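Local atomic coordinates of hypothetical protein TM1553 (Thermotoga maritima, PDB entry 1VRM), a protein that probably acts as a flavin transferase of the ApbE family, attaching FMN from FAD covalently to target proteins. Residues W114-T117 / N122-V125; T56-F61 / R65-K70; A94-T99 / T138-V143. One frame throughout, in Å; residues are numbered along the deposited sequence.

Interaction 1: W114-T117 / N122-V125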
ATOM      1  N   TRP A 114      -7.944  -6.541 -16.322  1.00  8.01           N
ATOM      2  CA  TRP A 114      -6.636  -6.195 -16.884  1.00  7.91           C
ATOM      3  C   TRP A 114      -5.606  -7.338 -16.768  1.00 11.50           C
ATOM      4  O   TRP A 114      -4.554  -7.314 -17.403  1.00 10.90           O
ATOM      5  CB  TRP A 114      -6.086  -4.954 -16.139  1.00  9.21           C
ATOM      6  CG  TRP A 114      -6.621  -3.694 -16.593  1.00  5.76           C
ATOM      7  CD1 TRP A 114      -7.729  -3.047 -16.122  1.00  7.37           C
ATOM      8  CD2 TRP A 114      -6.064  -2.853 -17.609  1.00  3.25           C
ATOM      9  NE1 TRP A 114      -7.921  -1.862 -16.809  1.00  6.53           N
ATOM     10  CE2 TRP A 114      -6.891  -1.711 -17.720  1.00  7.36           C
ATOM     11  CE3 TRP A 114      -4.949  -2.981 -18.469  1.00  6.80           C
ATOM     12  CZ2 TRP A 114      -6.647  -0.716 -18.651  1.00  9.58           C
ATOM     13  CZ3 TRP A 114      -4.690  -1.989 -19.342  1.00  8.37           C
ATOM     14  CH2 TRP A 114      -5.546  -0.875 -19.471  1.00  9.69           C
ATOM     15  N   GLY A 115      -5.884  -8.315 -15.924  1.00  9.60           N
ATOM     16  CA  GLY A 115      -4.988  -9.462 -15.737  1.00 10.89           C
ATOM     17  C   GLY A 115      -4.000  -9.366 -14.584  1.00 13.99           C
ATOM     18  O   GLY A 115      -3.136 -10.248 -14.406  1.00 17.25           O
ATOM     19  N   PHE A 116      -4.099  -8.318 -13.787  1.00 10.93           N
ATOM     20  CA  PHE A 116      -3.158  -8.095 -12.676  1.00 12.86           C
ATOM     21  C   PHE A 116      -3.272  -9.163 -11.582  1.00 18.58           C
ATOM     22  O   PHE A 116      -2.323  -9.403 -10.873  1.00 22.03           O
ATOM     23  CB  PHE A 116      -3.236  -6.691 -12.132  1.00 13.93           C
ATOM     24  CG  PHE A 116      -2.658  -5.684 -13.054  1.00 10.51           C
ATOM     25  CD1 PHE A 116      -1.276  -5.653 -13.292  1.00 14.77           C
ATOM     26  CD2 PHE A 116      -3.452  -4.742 -13.682  1.00  9.93           C
ATOM     27  CE1 PHE A 116      -0.757  -4.713 -14.123  1.00 14.00           C
ATOM     28  CE2 PHE A 116      -2.918  -3.822 -14.503  1.00 10.98           C
ATOM     29  CZ  PHE A 116      -1.583  -3.806 -14.747  1.00 13.15           C
ATOM     30  N   THR A 117      -4.399  -9.850 -11.524  1.00 23.08           N
ATOM     31  CA  THR A 117      -4.647 -10.872 -10.513  1.00 25.04           C
ATOM     32  C   THR A 117      -4.324 -12.300 -10.963  1.00 28.37           C
ATOM     33  O   THR A 117      -4.194 -13.179 -10.113  1.00 34.80           O
ATOM     34  CB  THR A 117      -6.130 -10.854 -10.131  1.00 19.81           C
ATOM     35  OG1 THR A 117      -6.913 -11.276 -11.248  1.00 23.96           O
ATOM     36  CG2 THR A 117      -6.584  -9.481  -9.675  1.00 21.88           C
ATOM     37  N   ASN A 122      -2.748 -13.692 -18.989  1.00 25.49           N
ATOM     38  CA  ASN A 122      -3.987 -12.894 -18.886  1.00 25.43           C
ATOM     39  C   ASN A 122      -3.770 -11.380 -18.941  1.00 20.59           C
ATOM     40  O   ASN A 122      -4.729 -10.627 -19.116  1.00 17.75           O
ATOM     41  CB  ASN A 122      -4.766 -13.201 -17.613  1.00 26.94           C
ATOM     42  CG  ASN A 122      -5.028 -14.666 -17.435  1.00 37.06           C
ATOM     43  OD1 ASN A 122      -4.907 -15.211 -16.324  1.00 42.74           O
ATOM     44  ND2 ASN A 122      -5.379 -15.328 -18.527  1.00 46.29           N
ATOM     45  N   LEU A 123      -2.534 -10.914 -18.804  1.00 14.27           N
ATOM     46  CA  LEU A 123      -2.306  -9.473 -18.865  1.00 10.88           C
ATOM     47  C   LEU A 123      -2.703  -8.972 -20.254  1.00 14.06           C
ATOM     48  O   LEU A 123      -2.241  -9.483 -21.271  1.00 15.37           O
ATOM     49  CB  LEU A 123      -0.856  -9.109 -18.569  1.00 11.06           C
ATOM     50  CG  LEU A 123      -0.391  -9.335 -17.135  1.00 14.63           C
ATOM     51  CD1 LEU A 123       1.139  -9.334 -17.126  1.00 17.65           C
ATOM     52  CD2 LEU A 123      -0.965  -8.294 -16.194  1.00 15.36           C
ATOM     53  N   ARG A 124      -3.581  -7.978 -20.298  1.00 10.64           N
ATOM     54  CA  ARG A 124      -4.095  -7.468 -21.558  1.00 11.01           C
ATOM     55  C   ARG A 124      -4.685  -6.096 -21.373  1.00 10.94           C
ATOM     56  O   ARG A 124      -4.992  -5.714 -20.261  1.00 10.25           O
ATOM     57  CB  ARG A 124      -5.161  -8.411 -22.141  1.00 12.22           C
ATOM     58  CG  ARG A 124      -6.437  -8.467 -21.371  1.00 13.48           C
ATOM     59  CD  ARG A 124      -7.370  -9.462 -21.961  1.00 17.35           C
ATOM     60  NE  ARG A 124      -8.554  -9.479 -21.146  1.00 19.51           N
ATOM     61  CZ  ARG A 124      -9.670  -8.827 -21.432  1.00 16.88           C
ATOM     62  NH1 ARG A 124      -9.821  -8.147 -22.552  1.00 14.43           N
ATOM     63  NH2 ARG A 124     -10.672  -8.893 -20.569  1.00 21.33           N
ATOM     64  N   VAL A 125      -4.853  -5.379 -22.481  1.00 11.90           N
ATOM     65  CA  VAL A 125      -5.558  -4.118 -22.507  1.00 11.14           C
ATOM     66  C   VAL A 125      -7.015  -4.405 -22.863  1.00 12.88           C
ATOM     67  O   VAL A 125      -7.307  -4.773 -24.006  1.00  9.33           O
ATOM     68  CB  VAL A 125      -4.970  -3.116 -23.537  1.00 11.49           C
ATOM     69  CG1 VAL A 125      -5.659  -1.801 -23.490  1.00 11.31           C
ATOM     70  CG2 VAL A 125      -3.418  -2.960 -23.326  1.00 12.79           C
TER

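Interaction 2: T56-F61 / R65-K70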
ATOM      1  N   THR A  56      -0.193 -12.012   3.946  1.00  4.26           N
ATOM      2  CA  THR A  56      -0.100 -12.244   2.503  1.00  6.11           C
ATOM      3  C   THR A  56      -1.202 -13.200   2.020  1.00  7.47           C
ATOM      4  O   THR A  56      -1.857 -12.937   1.005  1.00  9.79           O
ATOM      5  CB  THR A  56       1.276 -12.804   2.081  1.00  8.28           C
ATOM      6  OG1 THR A  56       2.306 -11.869   2.440  1.00  6.96           O
ATOM      7  CG2 THR A  56       1.350 -12.988   0.583  1.00  7.31           C
ATOM      8  N   TYR A  57      -1.365 -14.299   2.755  1.00  5.43           N
ATOM      9  CA  TYR A  57      -2.315 -15.334   2.335  1.00  8.59           C
ATOM     10  C   TYR A  57      -3.739 -15.005   2.760  1.00  8.42           C
ATOM     11  O   TYR A  57      -4.704 -15.253   2.003  1.00  9.93           O
ATOM     12  CB  TYR A  57      -1.882 -16.706   2.831  1.00  9.83           C
ATOM     13  CG  TYR A  57      -0.505 -17.041   2.260  1.00 14.39           C
ATOM     14  CD1 TYR A  57      -0.270 -16.907   0.889  1.00 20.34           C
ATOM     15  CD2 TYR A  57       0.543 -17.386   3.074  1.00 26.08           C
ATOM     16  CE1 TYR A  57       0.985 -17.153   0.344  1.00 31.44           C
ATOM     17  CE2 TYR A  57       1.803 -17.642   2.536  1.00 24.32           C
ATOM     18  CZ  TYR A  57       2.011 -17.519   1.176  1.00 28.80           C
ATOM     19  OH  TYR A  57       3.259 -17.773   0.627  1.00 35.22           O
ATOM     20  N   LYS A  58      -3.888 -14.409   3.939  1.00  5.55           N
ATOM     21  CA  LYS A  58      -5.212 -14.146   4.469  1.00  5.25           C
ATOM     22  C   LYS A  58      -5.972 -13.117   3.663  1.00  6.21           C
ATOM     23  O   LYS A  58      -7.215 -13.195   3.555  1.00  7.84           O
ATOM     24  CB  LYS A  58      -5.134 -13.696   5.924  1.00  7.76           C
ATOM     25  CG  LYS A  58      -6.472 -13.400   6.550  1.00  5.89           C
ATOM     26  CD  LYS A  58      -6.391 -13.216   8.040  1.00  8.89           C
ATOM     27  CE  LYS A  58      -7.748 -12.840   8.616  1.00 10.29           C
ATOM     28  NZ  LYS A  58      -7.679 -12.706  10.092  1.00 12.13           N
ATOM     29  N   PHE A  59      -5.235 -12.135   3.150  1.00  4.79           N
ATOM     30  CA  PHE A  59      -5.850 -11.022   2.423  1.00  4.53           C
ATOM     31  C   PHE A  59      -5.572 -11.075   0.918  1.00  6.41           C
ATOM     32  O   PHE A  59      -5.828 -10.112   0.222  1.00  9.90           O
ATOM     33  CB  PHE A  59      -5.453  -9.704   3.076  1.00  6.72           C
ATOM     34  CG  PHE A  59      -5.957  -9.599   4.485  1.00  7.23           C
ATOM     35  CD1 PHE A  59      -7.293  -9.528   4.754  1.00  8.55           C
ATOM     36  CD2 PHE A  59      -5.096  -9.689   5.569  1.00 10.32           C
ATOM     37  CE1 PHE A  59      -7.732  -9.474   6.078  1.00 11.39           C
ATOM     38  CE2 PHE A  59      -5.562  -9.636   6.888  1.00 10.91           C
ATOM     39  CZ  PHE A  59      -6.880  -9.510   7.112  1.00 11.48           C
ATOM     40  N   SER A  60      -5.124 -12.217   0.411  1.00  8.99           N
ATOM     41  CA  SER A  60      -4.801 -12.421  -0.977  1.00  8.48           C
ATOM     42  C   SER A  60      -6.025 -12.373  -1.878  1.00  7.50           C
ATOM     43  O   SER A  60      -7.119 -12.771  -1.476  1.00  8.96           O
ATOM     44  CB  SER A  60      -4.162 -13.818  -1.168  1.00  8.60           C
ATOM     45  OG  SER A  60      -3.967 -14.122  -2.540  1.00 10.45           O
ATOM     46  N   PHE A  61      -5.849 -11.891  -3.104  1.00  9.40           N
ATOM     47  CA  PHE A  61      -6.965 -11.915  -4.049  1.00  8.10           C
ATOM     48  C   PHE A  61      -7.178 -13.332  -4.546  1.00 10.43           C
ATOM     49  O   PHE A  61      -8.276 -13.663  -4.972  1.00 11.96           O
ATOM     50  CB  PHE A  61      -6.694 -10.960  -5.221  1.00 10.20           C
ATOM     51  CG  PHE A  61      -7.893 -10.674  -6.077  1.00  8.71           C
ATOM     52  CD1 PHE A  61      -8.772  -9.669  -5.727  1.00  7.50           C
ATOM     53  CD2 PHE A  61      -8.147 -11.405  -7.231  1.00 11.30           C
ATOM     54  CE1 PHE A  61      -9.892  -9.380  -6.547  1.00 10.87           C
ATOM     55  CE2 PHE A  61      -9.272 -11.126  -8.024  1.00 14.53           C
ATOM     56  CZ  PHE A  61     -10.120 -10.102  -7.649  1.00 11.79           C
ATOM     57  N   ARG A  65      -6.873 -19.802   0.861  1.00 17.25           N
ATOM     58  CA  ARG A  65      -7.011 -19.565   2.306  1.00 19.10           C
ATOM     59  C   ARG A  65      -7.480 -18.140   2.623  1.00 17.18           C
ATOM     60  O   ARG A  65      -7.589 -17.754   3.785  1.00 17.94           O
ATOM     61  CB  ARG A  65      -5.659 -19.797   2.996  1.00 22.64           C
ATOM     62  CG  ARG A  65      -5.076 -21.224   2.786  1.00 24.84           C
ATOM     63  CD  ARG A  65      -3.587 -21.293   3.174  1.00 26.11           C
ATOM     64  NE  ARG A  65      -2.685 -20.805   2.135  1.00 31.82           N
ATOM     65  CZ  ARG A  65      -1.357 -20.791   2.253  1.00 35.13           C
ATOM     66  NH1 ARG A  65      -0.765 -21.266   3.349  1.00 42.45           N
ATOM     67  NH2 ARG A  65      -0.609 -20.328   1.259  1.00 29.04           N
ATOM     68  N   SER A  66      -7.659 -17.328   1.604  1.00 11.28           N
ATOM     69  CA  SER A  66      -7.911 -15.929   1.816  1.00  9.26           C
ATOM     70  C   SER A  66      -9.363 -15.621   2.220  1.00  8.03           C
ATOM     71  O   SER A  66     -10.316 -16.089   1.608  1.00  7.98           O
ATOM     72  CB  SER A  66      -7.604 -15.134   0.538  1.00  9.33           C
ATOM     73  OG  SER A  66      -8.072 -13.813   0.657  1.00  8.84           O
ATOM     74  N   VAL A  67      -9.511 -14.744   3.190  1.00  5.76           N
ATOM     75  CA  VAL A  67     -10.853 -14.247   3.589  1.00  6.19           C
ATOM     76  C   VAL A  67     -11.374 -13.217   2.547  1.00  7.18           C
ATOM     77  O   VAL A  67     -12.594 -13.047   2.389  1.00  8.37           O
ATOM     78  CB  VAL A  67     -10.783 -13.614   4.990  0.50  6.66           C
ATOM     79  CG1 VAL A  67      -9.978 -12.300   4.982  0.50  5.78           C
ATOM     80  CG2 VAL A  67     -12.142 -13.458   5.579  0.50  9.12           C
ATOM     81  N   VAL A  68     -10.474 -12.455   1.941  1.00  7.14           N
ATOM     82  CA  VAL A  68     -10.838 -11.574   0.839  1.00  6.00           C
ATOM     83  C   VAL A  68     -11.423 -12.407  -0.306  1.00  5.22           C
ATOM     84  O   VAL A  68     -12.465 -12.046  -0.847  1.00  8.30           O
ATOM     85  CB  VAL A  68      -9.635 -10.726   0.343  1.00  8.42           C
ATOM     86  CG1 VAL A  68      -9.880 -10.090  -1.047  1.00 10.51           C
ATOM     87  CG2 VAL A  68      -9.312  -9.714   1.407  1.00  9.33           C
ATOM     88  N   LYS A  69     -10.738 -13.487  -0.699  1.00  6.96           N
ATOM     89  CA  LYS A  69     -11.234 -14.357  -1.759  1.00  8.28           C
ATOM     90  C   LYS A  69     -12.575 -14.926  -1.316  1.00  7.56           C
ATOM     91  O   LYS A  69     -13.522 -14.985  -2.138  1.00  8.16           O
ATOM     92  CB  LYS A  69     -10.263 -15.456  -2.097  1.00  9.89           C
ATOM     93  CG  LYS A  69     -10.701 -16.328  -3.252  1.00 11.54           C
ATOM     94  CD  LYS A  69      -9.544 -17.122  -3.774  1.00 16.78           C
ATOM     95  CE  LYS A  69     -10.027 -18.305  -4.573  1.00 21.77           C
ATOM     96  NZ  LYS A  69     -10.839 -17.856  -5.699  1.00 20.37           N
ATOM     97  N   LYS A  70     -12.701 -15.316  -0.055  1.00  8.18           N
ATOM     98  CA  LYS A  70     -13.998 -15.837   0.443  1.00  9.90           C
ATOM     99  C   LYS A  70     -15.113 -14.827   0.238  1.00  7.26           C
ATOM    100  O   LYS A  70     -16.154 -15.158  -0.313  1.00  8.93           O
ATOM    101  CB  LYS A  70     -13.932 -16.212   1.923  1.00 10.34           C
ATOM    102  CG  LYS A  70     -15.231 -16.742   2.518  1.00 12.32           C
ATOM    103  CD  LYS A  70     -14.998 -16.987   3.998  1.00 17.81           C
ATOM    104  CE  LYS A  70     -16.246 -17.217   4.757  1.00 33.92           C
ATOM    105  NZ  LYS A  70     -15.847 -17.756   6.105  1.00 39.11           N
TER
HETATM  106  O   HOH W   1      -9.608 -15.069  -7.148  1.00 18.49           O

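Interaction 3: A94-T99 / T138-V143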
ATOM      1  N   ALA A  94     -12.801   3.456   4.769  1.00  9.28           N
ATOM      2  CA  ALA A  94     -12.679   4.799   5.343  1.00  9.63           C
ATOM      3  C   ALA A  94     -11.652   5.647   4.592  1.00 10.45           C
ATOM      4  O   ALA A  94     -11.881   6.851   4.384  1.00 10.23           O
ATOM      5  CB  ALA A  94     -12.344   4.698   6.778  1.00 12.31           C
ATOM      6  N   PHE A  95     -10.582   5.031   4.105  1.00  6.60           N
ATOM      7  CA  PHE A  95      -9.661   5.774   3.217  1.00  8.35           C
ATOM      8  C   PHE A  95     -10.278   6.125   1.873  1.00  8.60           C
ATOM      9  O   PHE A  95      -9.957   7.147   1.293  1.00  9.02           O
ATOM     10  CB  PHE A  95      -8.334   5.042   3.019  1.00  9.24           C
ATOM     11  CG  PHE A  95      -7.366   5.181   4.173  1.00  9.38           C
ATOM     12  CD1 PHE A  95      -6.685   6.367   4.380  1.00  8.62           C
ATOM     13  CD2 PHE A  95      -7.128   4.118   5.028  1.00 10.40           C
ATOM     14  CE1 PHE A  95      -5.763   6.477   5.458  1.00 10.99           C
ATOM     15  CE2 PHE A  95      -6.234   4.224   6.070  1.00 14.53           C
ATOM     16  CZ  PHE A  95      -5.577   5.419   6.302  1.00 13.14           C
ATOM     17  N   ALA A  96     -11.108   5.233   1.335  1.00  7.50           N
ATOM     18  CA  ALA A  96     -11.805   5.499   0.087  1.00  6.17           C
ATOM     19  C   ALA A  96     -12.734   6.717   0.264  1.00  8.04           C
ATOM     20  O   ALA A  96     -12.725   7.635  -0.550  1.00 10.14           O
ATOM     21  CB  ALA A  96     -12.559   4.303  -0.378  1.00  7.48           C
ATOM     22  N   GLU A  97     -13.437   6.768   1.397  1.00  8.47           N
ATOM     23  CA  GLU A  97     -14.295   7.914   1.668  1.00 12.36           C
ATOM     24  C   GLU A  97     -13.474   9.204   1.824  1.00 11.70           C
ATOM     25  O   GLU A  97     -13.826  10.254   1.279  1.00 13.67           O
ATOM     26  CB  GLU A  97     -15.153   7.626   2.885  1.00 15.21           C
ATOM     27  CG  GLU A  97     -16.144   8.724   3.119  1.00 21.51           C
ATOM     28  CD  GLU A  97     -17.252   8.274   4.030  1.00 44.46           C
ATOM     29  OE1 GLU A  97     -18.110   7.490   3.557  1.00 54.69           O
ATOM     30  OE2 GLU A  97     -17.258   8.704   5.210  1.00 57.63           O
ATOM     31  N   LEU A  98     -12.360   9.121   2.529  1.00 10.34           N
ATOM     32  CA  LEU A  98     -11.531  10.281   2.772  1.00 12.32           C
ATOM     33  C   LEU A  98     -10.996  10.861   1.474  1.00 15.36           C
ATOM     34  O   LEU A  98     -10.795  12.080   1.349  1.00 17.19           O
ATOM     35  CB  LEU A  98     -10.348   9.875   3.657  1.00 13.62           C
ATOM     36  CG  LEU A  98      -9.327  10.929   4.005  1.00 14.61           C
ATOM     37  CD1 LEU A  98     -10.003  12.007   4.865  1.00 24.09           C
ATOM     38  CD2 LEU A  98      -8.162  10.261   4.724  1.00 16.73           C
ATOM     39  N   THR A  99     -10.706   9.987   0.502  1.00 12.31           N
ATOM     40  CA  THR A  99     -10.102  10.414  -0.763  1.00 11.78           C
ATOM     41  C   THR A  99     -11.091  10.487  -1.958  1.00 10.93           C
ATOM     42  O   THR A  99     -10.666  10.523  -3.123  1.00 12.66           O
ATOM     43  CB  THR A  99      -8.868   9.517  -1.086  1.00  9.53           C
ATOM     44  OG1 THR A  99      -9.326   8.166  -1.257  1.00  9.85           O
ATOM     45  CG2 THR A  99      -7.885   9.557   0.014  1.00 12.42           C
ATOM     46  N   THR A 138     -17.583  -1.502  -9.710  1.00  7.00           N
ATOM     47  CA  THR A 138     -16.465  -0.858  -8.994  1.00  9.02           C
ATOM     48  C   THR A 138     -17.092   0.196  -8.117  1.00  9.63           C
ATOM     49  O   THR A 138     -18.044   0.803  -8.538  1.00 10.38           O
ATOM     50  CB  THR A 138     -15.538  -0.160 -10.005  1.00  8.49           C
ATOM     51  OG1 THR A 138     -15.076  -1.138 -10.955  1.00  8.33           O
ATOM     52  CG2 THR A 138     -14.330   0.507  -9.324  1.00 10.76           C
ATOM     53  N   GLY A 139     -16.588   0.368  -6.901  1.00  8.33           N
ATOM     54  CA  GLY A 139     -17.011   1.509  -6.061  1.00  7.16           C
ATOM     55  C   GLY A 139     -17.140   1.074  -4.609  1.00  8.43           C
ATOM     56  O   GLY A 139     -17.894   0.126  -4.304  1.00  8.02           O
ATOM     57  N   TYR A 140     -16.436   1.770  -3.714  1.00  6.06           N
ATOM     58  CA  TYR A 140     -16.394   1.323  -2.295  1.00  7.90           C
ATOM     59  C   TYR A 140     -17.738   1.323  -1.609  1.00  5.06           C
ATOM     60  O   TYR A 140     -17.936   0.613  -0.621  1.00  7.57           O
ATOM     61  CB  TYR A 140     -15.426   2.160  -1.461  1.00 10.14           C
ATOM     62  CG  TYR A 140     -15.867   3.567  -1.225  1.00  8.33           C
ATOM     63  CD1 TYR A 140     -15.696   4.547  -2.207  1.00 10.91           C
ATOM     64  CD2 TYR A 140     -16.450   3.940  -0.010  1.00 11.86           C
ATOM     65  CE1 TYR A 140     -16.089   5.885  -1.975  1.00 14.58           C
ATOM     66  CE2 TYR A 140     -16.870   5.246   0.209  1.00 16.23           C
ATOM     67  CZ  TYR A 140     -16.681   6.196  -0.768  1.00 14.65           C
ATOM     68  OH  TYR A 140     -17.092   7.492  -0.525  1.00 20.92           O
ATOM     69  N   LYS A 141     -18.659   2.145  -2.082  1.00  6.94           N
ATOM     70  CA  LYS A 141     -19.992   2.183  -1.487  1.00  9.62           C
ATOM     71  C   LYS A 141     -20.785   0.880  -1.661  1.00 10.66           C
ATOM     72  O   LYS A 141     -21.828   0.690  -1.034  1.00  9.98           O
ATOM     73  CB  LYS A 141     -20.781   3.386  -2.006  1.00 12.35           C
ATOM     74  CG  LYS A 141     -20.164   4.728  -1.606  1.00 13.84           C
ATOM     75  CD  LYS A 141     -20.903   5.885  -2.290  1.00 19.21           C
ATOM     76  CE  LYS A 141     -20.293   7.219  -1.914  1.00 31.77           C
ATOM     77  NZ  LYS A 141     -21.104   8.345  -2.472  1.00 40.19           N
ATOM     78  N   ASN A 142     -20.278  -0.033  -2.493  1.00  6.88           N
ATOM     79  CA  ASN A 142     -20.882  -1.341  -2.714  1.00  6.49           C
ATOM     80  C   ASN A 142     -20.480  -2.361  -1.661  1.00  8.18           C
ATOM     81  O   ASN A 142     -20.909  -3.499  -1.714  1.00  7.91           O
ATOM     82  CB  ASN A 142     -20.538  -1.844  -4.104  1.00  7.03           C
ATOM     83  CG  ASN A 142     -21.168  -1.022  -5.167  1.00  7.79           C
ATOM     84  OD1 ASN A 142     -22.416  -0.962  -5.278  1.00 10.77           O
ATOM     85  ND2 ASN A 142     -20.336  -0.345  -5.971  1.00  9.89           N
ATOM     86  N   VAL A 143     -19.593  -1.985  -0.744  1.00  5.96           N
ATOM     87  CA  VAL A 143     -19.265  -2.865   0.390  1.00  5.56           C
ATOM     88  C   VAL A 143     -20.111  -2.464   1.579  1.00  8.29           C
ATOM     89  O   VAL A 143     -19.988  -1.318   2.066  1.00  7.68           O
ATOM     90  CB  VAL A 143     -17.805  -2.738   0.783  1.00  9.44           C
ATOM     91  CG1 VAL A 143     -17.435  -3.796   1.865  1.00 12.86           C
ATOM     92  CG2 VAL A 143     -16.920  -2.886  -0.473  1.00  8.79           C
TER

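Interaction 1: W114-T117 / N122-V125
Trp114 meets the 122-125 segment through its backbone carbonyl and its indole. Trp114 O accepts the backbone bond from Arg124 N at 3.1 Å. The bond is fairly straight, 162° at the hydrogen, but the donor stands above the carbonyl plane, 42° out of it. Leu123 CA adds a C-H...O contact to the same oxygen at 3.4 Å. The six-membered side of the indole extends past Arg124 to Val125. Trp114 CE3 comes within 3.3 Å of Arg124 O, and Trp114 CH2 lies 4.1 Å from Val125 CG1. The two side chains run side by side and point the same way. The pyrrole nitrogen, Trp114 NE1, is hydrogen-bonded to Gly256 O. Phe240 of strand 239-242 also packs on both Trp114 and Leu123.

Gly115 follows helix 108-114. With its positive phi and two hydrogen bonds returning to the final helical turn, it forms a Schellman motif. The chain leaves the helix there, and the loop comes back past it at Asn122 and Leu123. Gly115 CA makes a C-H...O contact with Asn122 O at 3.6 Å.

Leu123 makes its contact with the CD2 branch. A chi1 of -69° puts Leu123 CG beside the backbone N, and CD2 then lies against Gly115 and Phe116. Leu123 CD2 is 3.4 Å from Gly115 O. It also touches Phe116 CD1 at 3.9 Å, where the two side chains cross at about a right angle.

Interaction 2: T56-F61 / R65-K70
Tyr57 and Arg65 form the charged-aromatic part of this contact. The guanidinium of Arg65 lies nearly flat over one face of the Tyr57 ring, the planes 23° apart. It is a cation-pi stack, with Arg65 CZ 4.1 Å from the ring centroid. Arg65 NH2 is the atom over the middle of the ring. The bend at chi3 (-81°) brings the guanidinium over the Tyr57 ring, and Asp63 takes Arg65 NE in a salt bridge.

The hydrogen bonds centre on Ser66, the N-cap of helix 67-72. Ser66 OG donates to Ser60 O at 2.6 Å, in the carbonyl plane and on a lone pair. The same hydroxyl accepts from Lys69 N at 3.0 Å, the capping bond. Beside it, Val67 N donates to Lys58 O at 2.8 Å. The first turn of this helix is thus tied to the last turn of helix 41-58 and the chain that leaves it.

Apolar contacts are made by Phe59 and Val68. Val68 CG2 meets the Phe59 ring at its edge, 3.9 Å from Phe59 CD1. Val67 also comes near this ring, but its side chain is modelled in two conformers and that contact is doubtful. Thr85 of helix 83-98 touches Phe59 as well. One water accepts weakly from Lys69 NZ and donates to Phe61 O; Lys69 NZ has its main partner in Asp73.

Ser66 OG gives its proton to Ser60 O and takes the N-H of Lys69. One hydroxyl therefore joins the short loop between the two helices to the start of the second, and its rotation is fixed. The stack on Tyr57 probably also screens the Arg65 charge, which Asp63 shares.

Interaction 3: A94-T99 / T138-V143
Gly139 O, at the start of the turn that lays the Tyr140 ring on Ala96, accepts from two atoms of Asn142. Asn142 N and Asn142 ND2 each lie 3.0 Å from Gly139 O and reach it from the same face of its carbonyl plane. The hydrogen bond from Asn142 ND2 is bent, 136° at the hydrogen. Asn142 OD1 is taken by Asn156 ND2, so both ends of the amide are used. Tyr140 N is bonded to Asp104. These bonds hold the short 3-10 turn that carries Tyr140.

The contact itself is made by one ring. Ala96 CB sits over one face of Tyr140, 3.5 Å from Tyr140 CG, toward the CB end of the ring. It makes a CH-pi contact, 25° off the ring normal. The phenol end runs on to the next residue. Tyr140 OH lies 3.6 Å from Glu97 CA and 3.9 Å from Glu97 CB. Tyr140 CG stands between the backbone N and the carbonyl carbon; this chi1 of 69° swings the ring toward helix 83-98, where Ala96 meets its face. Lys141 CG lies over the opposite face, offset toward the rim.

The contact joins the 3-10 turn before strand 143-146 to the last turn of helix 83-98. At the end of that helix Thr99 OG1 donates to Phe95 O at 2.8 Å.

No hydrogen bond crosses between the two segments. The join rests on dispersion and CH-pi contact over a small area. Glu97 OE1 and Lys141 NZ are 6.8 Å apart, which would give at most a weak long-range attraction.

In the fold
From the N terminus, interaction 2 comes first. It closes a three-residue loop between helix 41-58 and helix 67-72. Helix 83-98 follows, and its last turn forms the first side of interaction 3. The chain then runs through helices 108-114 and 128-135 before 138-143 returns to close that loop of 38 residues. Interaction 1 is nested inside it and closes a four-residue loop just after helix 108-114. Interactions 1 and 2 are in series along the chain but touch in space, where Thr117 CG2 packs on Phe61 CD2 at 3.5 Å. Interaction 3 touches neither; its nearest atoms are about 9 Å from interaction 1 and about 10 Å from interaction 2.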